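PDB 5U1T: separin from Saccharomyces cerevisiae, which cleaves the MCD1/SCC1 subunit of cohesin as a caspase-like cysteine protease, so that chromosomes separate at the onset of anaphase. Local coordinates for residues A[140-154]-A[181-193]. Residues are numbered along the deposited sequence; the frame is centred on the assembly and turned at random.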
ATOM      1  N   ILE A 140     -40.365 -60.992   3.663  1.00 59.74           N
ATOM      2  CA  ILE A 140     -41.821 -60.961   3.867  1.00 60.51           C
ATOM      3  C   ILE A 140     -42.430 -62.287   3.429  1.00 67.44           C
ATOM      4  O   ILE A 140     -43.368 -62.827   4.047  1.00 67.61           O
ATOM      5  CB  ILE A 140     -42.488 -59.805   3.090  1.00 63.28           C
ATOM      6  CG1 ILE A 140     -41.940 -58.457   3.559  1.00 60.06           C
ATOM      7  CG2 ILE A 140     -43.997 -59.833   3.266  1.00 59.44           C
ATOM      8  CD1 ILE A 140     -42.438 -57.279   2.765  1.00 58.78           C
ATOM      9  N   LEU A 141     -41.875 -62.832   2.360  1.00 64.91           N
ATOM     10  CA  LEU A 141     -42.303 -64.130   1.892  1.00 63.93           C
ATOM     11  C   LEU A 141     -41.961 -65.237   2.886  1.00 66.00           C
ATOM     12  O   LEU A 141     -42.839 -65.977   3.299  1.00 71.96           O
ATOM     13  CB  LEU A 141     -41.672 -64.423   0.544  1.00 69.82           C
ATOM     14  CG  LEU A 141     -42.270 -65.657  -0.100  1.00 70.04           C
ATOM     15  CD1 LEU A 141     -43.763 -65.456  -0.261  1.00 67.32           C
ATOM     16  CD2 LEU A 141     -41.589 -65.873  -1.429  1.00 79.42           C
ATOM     17  N   LYS A 142     -40.698 -65.349   3.282  1.00 62.91           N
ATOM     18  CA  LYS A 142     -40.303 -66.458   4.142  1.00 58.05           C
ATOM     19  C   LYS A 142     -40.825 -66.336   5.571  1.00 64.10           C
ATOM     20  O   LYS A 142     -40.928 -67.338   6.278  1.00 65.46           O
ATOM     21  CB  LYS A 142     -38.790 -66.611   4.160  1.00 57.94           C
ATOM     22  CG  LYS A 142     -38.232 -67.021   2.823  1.00 66.52           C
ATOM     23  CD  LYS A 142     -39.054 -68.151   2.235  1.00 67.56           C
ATOM     24  CE  LYS A 142     -38.300 -69.467   2.245  1.00 72.14           C
ATOM     25  NZ  LYS A 142     -37.450 -69.621   1.002  1.00 83.42           N
ATOM     26  N   ARG A 143     -41.157 -65.123   6.005  1.00 66.68           N
ATOM     27  CA  ARG A 143     -41.810 -64.950   7.302  1.00 61.42           C
ATOM     28  C   ARG A 143     -43.324 -65.168   7.195  1.00 67.68           C
ATOM     29  O   ARG A 143     -44.039 -65.135   8.207  1.00 67.66           O
ATOM     30  CB  ARG A 143     -41.516 -63.567   7.874  1.00 63.40           C
ATOM     31  CG  ARG A 143     -40.048 -63.335   8.214  1.00 64.66           C
ATOM     32  CD  ARG A 143     -39.846 -62.059   9.013  1.00 60.79           C
ATOM     33  NE  ARG A 143     -40.012 -62.246  10.451  1.00 57.05           N
ATOM     34  CZ  ARG A 143     -39.491 -61.433  11.364  1.00 64.71           C
ATOM     35  NH1 ARG A 143     -38.780 -60.378  10.979  1.00 66.43           N
ATOM     36  NH2 ARG A 143     -39.679 -61.670  12.655  1.00 61.97           N
ATOM     37  N   LYS A 144     -43.799 -65.396   5.970  1.00 66.94           N
ATOM     38  CA  LYS A 144     -45.217 -65.658   5.698  1.00 70.31           C
ATOM     39  C   LYS A 144     -46.085 -64.486   6.136  1.00 66.35           C
ATOM     40  O   LYS A 144     -47.187 -64.670   6.654  1.00 69.35           O
ATOM     41  CB  LYS A 144     -45.695 -66.946   6.390  1.00 65.22           C
ATOM     42  CG  LYS A 144     -44.801 -68.153   6.178  1.00 70.94           C
ATOM     43  CD  LYS A 144     -45.632 -69.420   6.058  1.00 72.43           C
ATOM     44  CE  LYS A 144     -44.764 -70.660   6.155  1.00 81.65           C
ATOM     45  NZ  LYS A 144     -43.813 -70.531   7.301  1.00 85.94           N
ATOM     46  N   LEU A 145     -45.585 -63.276   5.916  1.00 61.83           N
ATOM     47  CA  LEU A 145     -46.298 -62.084   6.364  1.00 63.29           C
ATOM     48  C   LEU A 145     -46.957 -61.372   5.199  1.00 60.70           C
ATOM     49  O   LEU A 145     -47.222 -60.174   5.265  1.00 60.91           O
ATOM     50  CB  LEU A 145     -45.354 -61.135   7.094  1.00 58.54           C
ATOM     51  CG  LEU A 145     -44.721 -61.707   8.353  1.00 61.47           C
ATOM     52  CD1 LEU A 145     -43.694 -60.722   8.905  1.00 59.38           C
ATOM     53  CD2 LEU A 145     -45.796 -62.060   9.386  1.00 56.40           C
ATOM     54  N   VAL A 146     -47.235 -62.119   4.136  1.00 54.15           N
ATOM     55  CA  VAL A 146     -47.729 -61.504   2.919  1.00 57.75           C
ATOM     56  C   VAL A 146     -49.092 -60.867   3.173  1.00 64.68           C
ATOM     57  O   VAL A 146     -49.347 -59.742   2.750  1.00 64.72           O
ATOM     58  CB  VAL A 146     -47.788 -62.526   1.761  1.00 60.77           C
ATOM     59  CG1 VAL A 146     -48.380 -61.902   0.514  1.00 57.57           C
ATOM     60  CG2 VAL A 146     -46.389 -63.067   1.460  1.00 56.25           C
ATOM     61  N   ASP A 147     -49.949 -61.567   3.907  1.00 70.51           N
ATOM     62  CA  ASP A 147     -51.277 -61.052   4.239  1.00 72.72           C
ATOM     63  C   ASP A 147     -51.258 -59.665   4.919  1.00 66.08           C
ATOM     64  O   ASP A 147     -52.010 -58.770   4.533  1.00 67.09           O
ATOM     65  CB  ASP A 147     -52.025 -62.058   5.133  1.00 84.65           C
ATOM     66  CG  ASP A 147     -52.856 -63.066   4.331  1.00 84.79           C
ATOM     67  OD1 ASP A 147     -52.939 -62.906   3.086  1.00 81.44           O
ATOM     68  OD2 ASP A 147     -53.431 -64.008   4.948  1.00 84.44           O
ATOM     69  N   GLU A 148     -50.407 -59.490   5.925  1.00 69.00           N
ATOM     70  CA  GLU A 148     -50.334 -58.224   6.655  1.00 67.40           C
ATOM     71  C   GLU A 148     -49.644 -57.138   5.849  1.00 67.77           C
ATOM     72  O   GLU A 148     -49.880 -55.949   6.070  1.00 70.92           O
ATOM     73  CB  GLU A 148     -49.612 -58.402   7.997  1.00 66.21           C
ATOM     74  CG  GLU A 148     -48.667 -59.597   8.081  1.00 71.77           C
ATOM     75  CD  GLU A 148     -49.400 -60.916   8.288  1.00 71.15           C
ATOM     76  OE1 GLU A 148     -49.505 -61.379   9.442  1.00 73.09           O
ATOM     77  OE2 GLU A 148     -49.880 -61.486   7.286  1.00 73.60           O
ATOM     78  N   TYR A 149     -48.790 -57.530   4.915  1.00 64.30           N
ATOM     79  CA  TYR A 149     -48.079 -56.542   4.118  1.00 62.91           C
ATOM     80  C   TYR A 149     -48.845 -56.157   2.870  1.00 66.36           C
ATOM     81  O   TYR A 149     -48.418 -55.280   2.124  1.00 66.50           O
ATOM     82  CB  TYR A 149     -46.705 -57.071   3.730  1.00 63.78           C
ATOM     83  CG  TYR A 149     -45.600 -56.654   4.666  1.00 64.14           C
ATOM     84  CD1 TYR A 149     -45.279 -57.426   5.769  1.00 61.32           C
ATOM     85  CD2 TYR A 149     -44.877 -55.495   4.446  1.00 63.64           C
ATOM     86  CE1 TYR A 149     -44.274 -57.063   6.627  1.00 63.10           C
ATOM     87  CE2 TYR A 149     -43.860 -55.120   5.305  1.00 66.96           C
ATOM     88  CZ  TYR A 149     -43.561 -55.912   6.396  1.00 67.64           C
ATOM     89  OH  TYR A 149     -42.554 -55.556   7.268  1.00 65.58           O
ATOM     90  N   LEU A 150     -49.984 -56.817   2.658  1.00 70.13           N
ATOM     91  CA  LEU A 150     -50.630 -56.829   1.346  1.00 71.28           C
ATOM     92  C   LEU A 150     -50.869 -55.443   0.726  1.00 63.76           C
ATOM     93  O   LEU A 150     -50.453 -55.219  -0.407  1.00 64.53           O
ATOM     94  CB  LEU A 150     -51.949 -57.610   1.405  1.00 69.85           C
ATOM     95  CG  LEU A 150     -52.782 -57.525   0.122  1.00 69.03           C
ATOM     96  CD1 LEU A 150     -52.001 -58.041  -1.092  1.00 71.87           C
ATOM     97  CD2 LEU A 150     -54.071 -58.273   0.295  1.00 76.25           C
ATOM     98  N   PRO A 151     -51.518 -54.508   1.451  1.00 62.85           N
ATOM     99  CA  PRO A 151     -51.714 -53.192   0.818  1.00 71.42           C
ATOM    100  C   PRO A 151     -50.403 -52.462   0.492  1.00 72.27           C
ATOM    101  O   PRO A 151     -50.358 -51.675  -0.452  1.00 70.73           O
ATOM    102  CB  PRO A 151     -52.507 -52.413   1.864  1.00 66.72           C
ATOM    103  CG  PRO A 151     -52.152 -53.071   3.157  1.00 69.39           C
ATOM    104  CD  PRO A 151     -52.016 -54.525   2.837  1.00 59.94           C
ATOM    105  N   HIS A 152     -49.346 -52.724   1.245  1.00 68.63           N
ATOM    106  CA  HIS A 152     -48.068 -52.095   0.928  1.00 67.83           C
ATOM    107  C   HIS A 152     -47.395 -52.739  -0.275  1.00 66.42           C
ATOM    108  O   HIS A 152     -46.732 -52.066  -1.067  1.00 68.66           O
ATOM    109  CB  HIS A 152     -47.144 -52.158   2.129  1.00 62.31           C
ATOM    110  CG  HIS A 152     -47.767 -51.628   3.373  1.00 61.57           C
ATOM    111  ND1 HIS A 152     -48.444 -50.430   3.400  1.00 62.00           N
ATOM    112  CD2 HIS A 152     -47.820 -52.126   4.630  1.00 57.00           C
ATOM    113  CE1 HIS A 152     -48.891 -50.212   4.624  1.00 62.55           C
ATOM    114  NE2 HIS A 152     -48.525 -51.225   5.389  1.00 64.58           N
ATOM    115  N   ILE A 153     -47.553 -54.048  -0.403  1.00 65.18           N
ATOM    116  CA  ILE A 153     -46.944 -54.753  -1.508  1.00 63.09           C
ATOM    117  C   ILE A 153     -47.688 -54.385  -2.775  1.00 63.26           C
ATOM    118  O   ILE A 153     -47.083 -54.198  -3.832  1.00 62.95           O
ATOM    119  CB  ILE A 153     -46.943 -56.254  -1.265  1.00 64.96           C
ATOM    120  CG1 ILE A 153     -45.812 -56.589  -0.301  1.00 65.94           C
ATOM    121  CG2 ILE A 153     -46.733 -57.010  -2.547  1.00 63.47           C
ATOM    122  CD1 ILE A 153     -46.046 -57.837   0.453  1.00 73.13           C
ATOM    123  N   LEU A 154     -49.001 -54.233  -2.656  1.00 67.58           N
ATOM    124  CA  LEU A 154     -49.787 -53.770  -3.784  1.00 71.52           C
ATOM    125  C   LEU A 154     -49.394 -52.338  -4.156  1.00 67.72           C
ATOM    126  O   LEU A 154     -49.134 -52.061  -5.322  1.00 72.24           O
ATOM    127  CB  LEU A 154     -51.281 -53.871  -3.482  1.00 73.01           C
ATOM    128  CG  LEU A 154     -51.818 -55.308  -3.375  1.00 74.03           C
ATOM    129  CD1 LEU A 154     -53.322 -55.351  -3.097  1.00 70.45           C
ATOM    130  CD2 LEU A 154     -51.475 -56.136  -4.611  1.00 71.39           C
ATOM    131  N   SER A 181     -44.253 -65.915  -6.915  1.00 74.49           N
ATOM    132  CA  SER A 181     -44.330 -66.566  -5.631  1.00 78.93           C
ATOM    133  C   SER A 181     -45.300 -65.857  -4.696  1.00 78.50           C
ATOM    134  O   SER A 181     -45.907 -66.479  -3.857  1.00 79.29           O
ATOM    135  CB  SER A 181     -42.953 -66.770  -5.037  1.00 69.83           C
ATOM    136  OG  SER A 181     -42.667 -65.750  -4.135  1.00 80.10           O
ATOM    137  N   PHE A 182     -45.442 -64.555  -4.832  1.00 73.38           N
ATOM    138  CA  PHE A 182     -46.406 -63.843  -4.031  1.00 76.32           C
ATOM    139  C   PHE A 182     -47.787 -64.226  -4.522  1.00 78.54           C
ATOM    140  O   PHE A 182     -48.696 -64.438  -3.747  1.00 77.81           O
ATOM    141  CB  PHE A 182     -46.186 -62.345  -4.134  1.00 79.09           C
ATOM    142  CG  PHE A 182     -45.387 -61.786  -3.007  1.00 74.74           C
ATOM    143  CD1 PHE A 182     -44.081 -62.164  -2.823  1.00 75.17           C
ATOM    144  CD2 PHE A 182     -45.950 -60.915  -2.121  1.00 74.48           C
ATOM    145  CE1 PHE A 182     -43.344 -61.677  -1.782  1.00 74.44           C
ATOM    146  CE2 PHE A 182     -45.218 -60.417  -1.074  1.00 72.65           C
ATOM    147  CZ  PHE A 182     -43.914 -60.796  -0.906  1.00 71.71           C
ATOM    148  N   PHE A 183     -47.930 -64.323  -5.828  1.00 83.77           N
ATOM    149  CA  PHE A 183     -49.183 -64.689  -6.439  1.00 84.97           C
ATOM    150  C   PHE A 183     -49.581 -66.029  -5.919  1.00 84.09           C
ATOM    151  O   PHE A 183     -50.724 -66.272  -5.608  1.00 82.46           O
ATOM    152  CB  PHE A 183     -48.989 -64.770  -7.931  1.00 86.48           C
ATOM    153  CG  PHE A 183     -50.014 -65.586  -8.634  1.00 90.03           C
ATOM    154  CD1 PHE A 183     -51.280 -65.092  -8.842  1.00 88.67           C
ATOM    155  CD2 PHE A 183     -49.694 -66.826  -9.128  1.00 89.44           C
ATOM    156  CE1 PHE A 183     -52.216 -65.837  -9.512  1.00 89.31           C
ATOM    157  CE2 PHE A 183     -50.623 -67.579  -9.794  1.00 87.28           C
ATOM    158  CZ  PHE A 183     -51.886 -67.081  -9.987  1.00 88.79           C
ATOM    159  N   SER A 184     -48.610 -66.907  -5.820  1.00 84.97           N
ATOM    160  CA  SER A 184     -48.873 -68.241  -5.302  1.00 80.60           C
ATOM    161  C   SER A 184     -49.436 -68.233  -3.874  1.00 82.76           C
ATOM    162  O   SER A 184     -50.506 -68.799  -3.627  1.00 87.72           O
ATOM    163  CB  SER A 184     -47.597 -69.084  -5.350  1.00 75.51           C
ATOM    164  OG  SER A 184     -47.698 -70.163  -4.435  1.00 74.57           O
ATOM    165  N   VAL A 185     -48.731 -67.593  -2.939  1.00 79.51           N
ATOM    166  CA  VAL A 185     -49.073 -67.731  -1.518  1.00 75.47           C
ATOM    167  C   VAL A 185     -50.206 -66.831  -1.037  1.00 75.08           C
ATOM    168  O   VAL A 185     -50.776 -67.086   0.020  1.00 74.05           O
ATOM    169  CB  VAL A 185     -47.865 -67.449  -0.604  1.00 71.99           C
ATOM    170  CG1 VAL A 185     -46.787 -68.491  -0.793  1.00 68.69           C
ATOM    171  CG2 VAL A 185     -47.331 -66.067  -0.865  1.00 78.16           C
ATOM    172  N   THR A 186     -50.529 -65.782  -1.786  1.00 75.25           N
ATOM    173  CA  THR A 186     -51.488 -64.798  -1.296  1.00 77.85           C
ATOM    174  C   THR A 186     -52.914 -65.367  -1.234  1.00 82.49           C
ATOM    175  O   THR A 186     -53.335 -66.167  -2.088  1.00 79.22           O
ATOM    176  CB  THR A 186     -51.471 -63.512  -2.157  1.00 79.78           C
ATOM    177  OG1 THR A 186     -52.391 -62.557  -1.618  1.00 69.46           O
ATOM    178  CG2 THR A 186     -51.843 -63.813  -3.594  1.00 78.73           C
ATOM    179  N   THR A 187     -53.647 -64.967  -0.198  1.00 75.10           N
ATOM    180  CA  THR A 187     -55.016 -65.423  -0.032  1.00 78.30           C
ATOM    181  C   THR A 187     -55.967 -64.422  -0.679  1.00 84.01           C
ATOM    182  O   THR A 187     -57.188 -64.612  -0.665  1.00 83.28           O
ATOM    183  CB  THR A 187     -55.394 -65.631   1.466  1.00 83.43           C
ATOM    184  OG1 THR A 187     -55.069 -64.464   2.226  1.00 87.10           O
ATOM    185  CG2 THR A 187     -54.646 -66.818   2.062  1.00 86.67           C
ATOM    186  N   SER A 188     -55.410 -63.358  -1.250  1.00 78.78           N
ATOM    187  CA  SER A 188     -56.228 -62.398  -1.978  1.00 78.26           C
ATOM    188  C   SER A 188     -55.488 -61.714  -3.118  1.00 81.08           C
ATOM    189  O   SER A 188     -54.260 -61.776  -3.205  1.00 85.06           O
ATOM    190  CB  SER A 188     -56.776 -61.340  -1.030  1.00 73.93           C
ATOM    191  OG  SER A 188     -57.675 -60.492  -1.720  1.00 77.35           O
ATOM    192  N   CYS A 189     -56.258 -61.065  -3.988  1.00 82.43           N
ATOM    193  CA  CYS A 189     -55.727 -60.280  -5.101  1.00 82.61           C
ATOM    194  C   CYS A 189     -54.798 -61.060  -6.018  1.00 80.53           C
ATOM    195  O   CYS A 189     -53.891 -60.473  -6.615  1.00 87.53           O
ATOM    196  CB  CYS A 189     -54.977 -59.045  -4.582  1.00 76.69           C
ATOM    197  SG  CYS A 189     -55.986 -57.914  -3.629  1.00 81.57           S
ATOM    198  N   LYS A 190     -55.016 -62.367  -6.125  1.00 82.20           N
ATOM    199  CA  LYS A 190     -54.207 -63.220  -6.994  1.00 84.70           C
ATOM    200  C   LYS A 190     -54.190 -62.669  -8.433  1.00 84.52           C
ATOM    201  O   LYS A 190     -53.157 -62.683  -9.113  1.00 83.73           O
ATOM    202  CB  LYS A 190     -54.734 -64.664  -6.959  1.00 85.98           C
ATOM    203  CG  LYS A 190     -55.220 -65.102  -5.574  1.00 84.28           C
ATOM    204  CD  LYS A 190     -55.085 -66.605  -5.347  1.00 83.76           C
ATOM    205  CE  LYS A 190     -53.631 -67.037  -5.345  1.00 79.90           C
ATOM    206  NZ  LYS A 190     -53.447 -68.445  -4.915  1.00 73.27           N
ATOM    207  N   VAL A 191     -55.338 -62.159  -8.876  1.00 83.10           N
ATOM    208  CA  VAL A 191     -55.442 -61.491 -10.170  1.00 82.59           C
ATOM    209  C   VAL A 191     -54.418 -60.363 -10.322  1.00 83.69           C
ATOM    210  O   VAL A 191     -53.713 -60.294 -11.330  1.00 80.16           O
ATOM    211  CB  VAL A 191     -56.867 -60.923 -10.392  1.00 81.23           C
ATOM    212  CG1 VAL A 191     -57.409 -60.331  -9.110  1.00 84.15           C
ATOM    213  CG2 VAL A 191     -56.863 -59.875 -11.491  1.00 82.90           C
ATOM    214  N   LEU A 192     -54.335 -59.490  -9.318  1.00 85.80           N
ATOM    215  CA  LEU A 192     -53.421 -58.344  -9.347  1.00 77.13           C
ATOM    216  C   LEU A 192     -51.975 -58.768  -9.545  1.00 78.68           C
ATOM    217  O   LEU A 192     -51.258 -58.207 -10.378  1.00 76.16           O
ATOM    218  CB  LEU A 192     -53.552 -57.535  -8.064  1.00 73.13           C
ATOM    219  CG  LEU A 192     -54.863 -56.761  -7.970  1.00 80.04           C
ATOM    220  CD1 LEU A 192     -54.896 -55.901  -6.714  1.00 80.73           C
ATOM    221  CD2 LEU A 192     -55.045 -55.918  -9.215  1.00 75.43           C
ATOM    222  N   PHE A 193     -51.556 -59.767  -8.778  1.00 76.22           N
ATOM    223  CA  PHE A 193     -50.236 -60.346  -8.951  1.00 75.77           C
ATOM    224  C   PHE A 193     -50.082 -60.983 -10.328  1.00 82.48           C
ATOM    225  O   PHE A 193     -49.106 -60.692 -11.034  1.00 84.14           O
ATOM    226  CB  PHE A 193     -49.958 -61.363  -7.853  1.00 77.14           C
ATOM    227  CG  PHE A 193     -49.708 -60.737  -6.514  1.00 82.13           C
ATOM    228  CD1 PHE A 193     -50.762 -60.455  -5.657  1.00 83.07           C
ATOM    229  CD2 PHE A 193     -48.423 -60.406  -6.116  1.00 80.06           C
ATOM    230  CE1 PHE A 193     -50.531 -59.858  -4.418  1.00 81.07           C
ATOM    231  CE2 PHE A 193     -48.191 -59.814  -4.877  1.00 76.07           C
ATOM    232  CZ  PHE A 193     -49.248 -59.544  -4.032  1.00 76.22           C
TER
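Phe182 reaches from helix 172-185 into a hole formed by Ile140, Leu141, Val146 and Ile153, so one ring is held between the end of helix 129-142 and helix 146-158. Val146 meets the ring with both methyls: CG2 lies over one face in a CH-pi contact, 4.2 Å from the centroid. CG1, anti to the backbone N (chi1 177°), sits near Phe182 CD2. Ile153 CG2 lies 4.0 Å from the same Phe182 CD2. Leu141 adds its CB obliquely near Phe182 CE1 and sends CD1 past the ring to Val185 CG2, 3.7 Å away. With an alanine at Phe182 the hole between Val146, Leu141 and Ile153 would probably lose its filling, and the two helices would be left without the side chain they share. Farther along helix 146-158, Leu150 CD1 meets the edge of the Phe193 ring of helix 190-203, with Leu154 CD2 obliquely placed 3.8 Å from Phe193 CE1. The other methyl of Leu154, CD1, lies 3.7 Å from Cys189 SG, and Tyr238 and Phe242 of helix 236-250 continue this apolar layer. At the solvent-facing side, where Asp147 and Thr187 are both exposed, Thr187 OG1 donates to the syn lone pair of Asp147 OD1 at 2.8 Å, tying the turn after helix 172-185 to the start of helix 146-158. Lys144, with positive phi, closes helix 129-142 in a Schellman motif. Segments 146-154 and 181-185 run at 129° to each other; two helix-turn-helix pairs packed knob into hole are consistent with an alpha-helical solenoid in separase's elongated helical region.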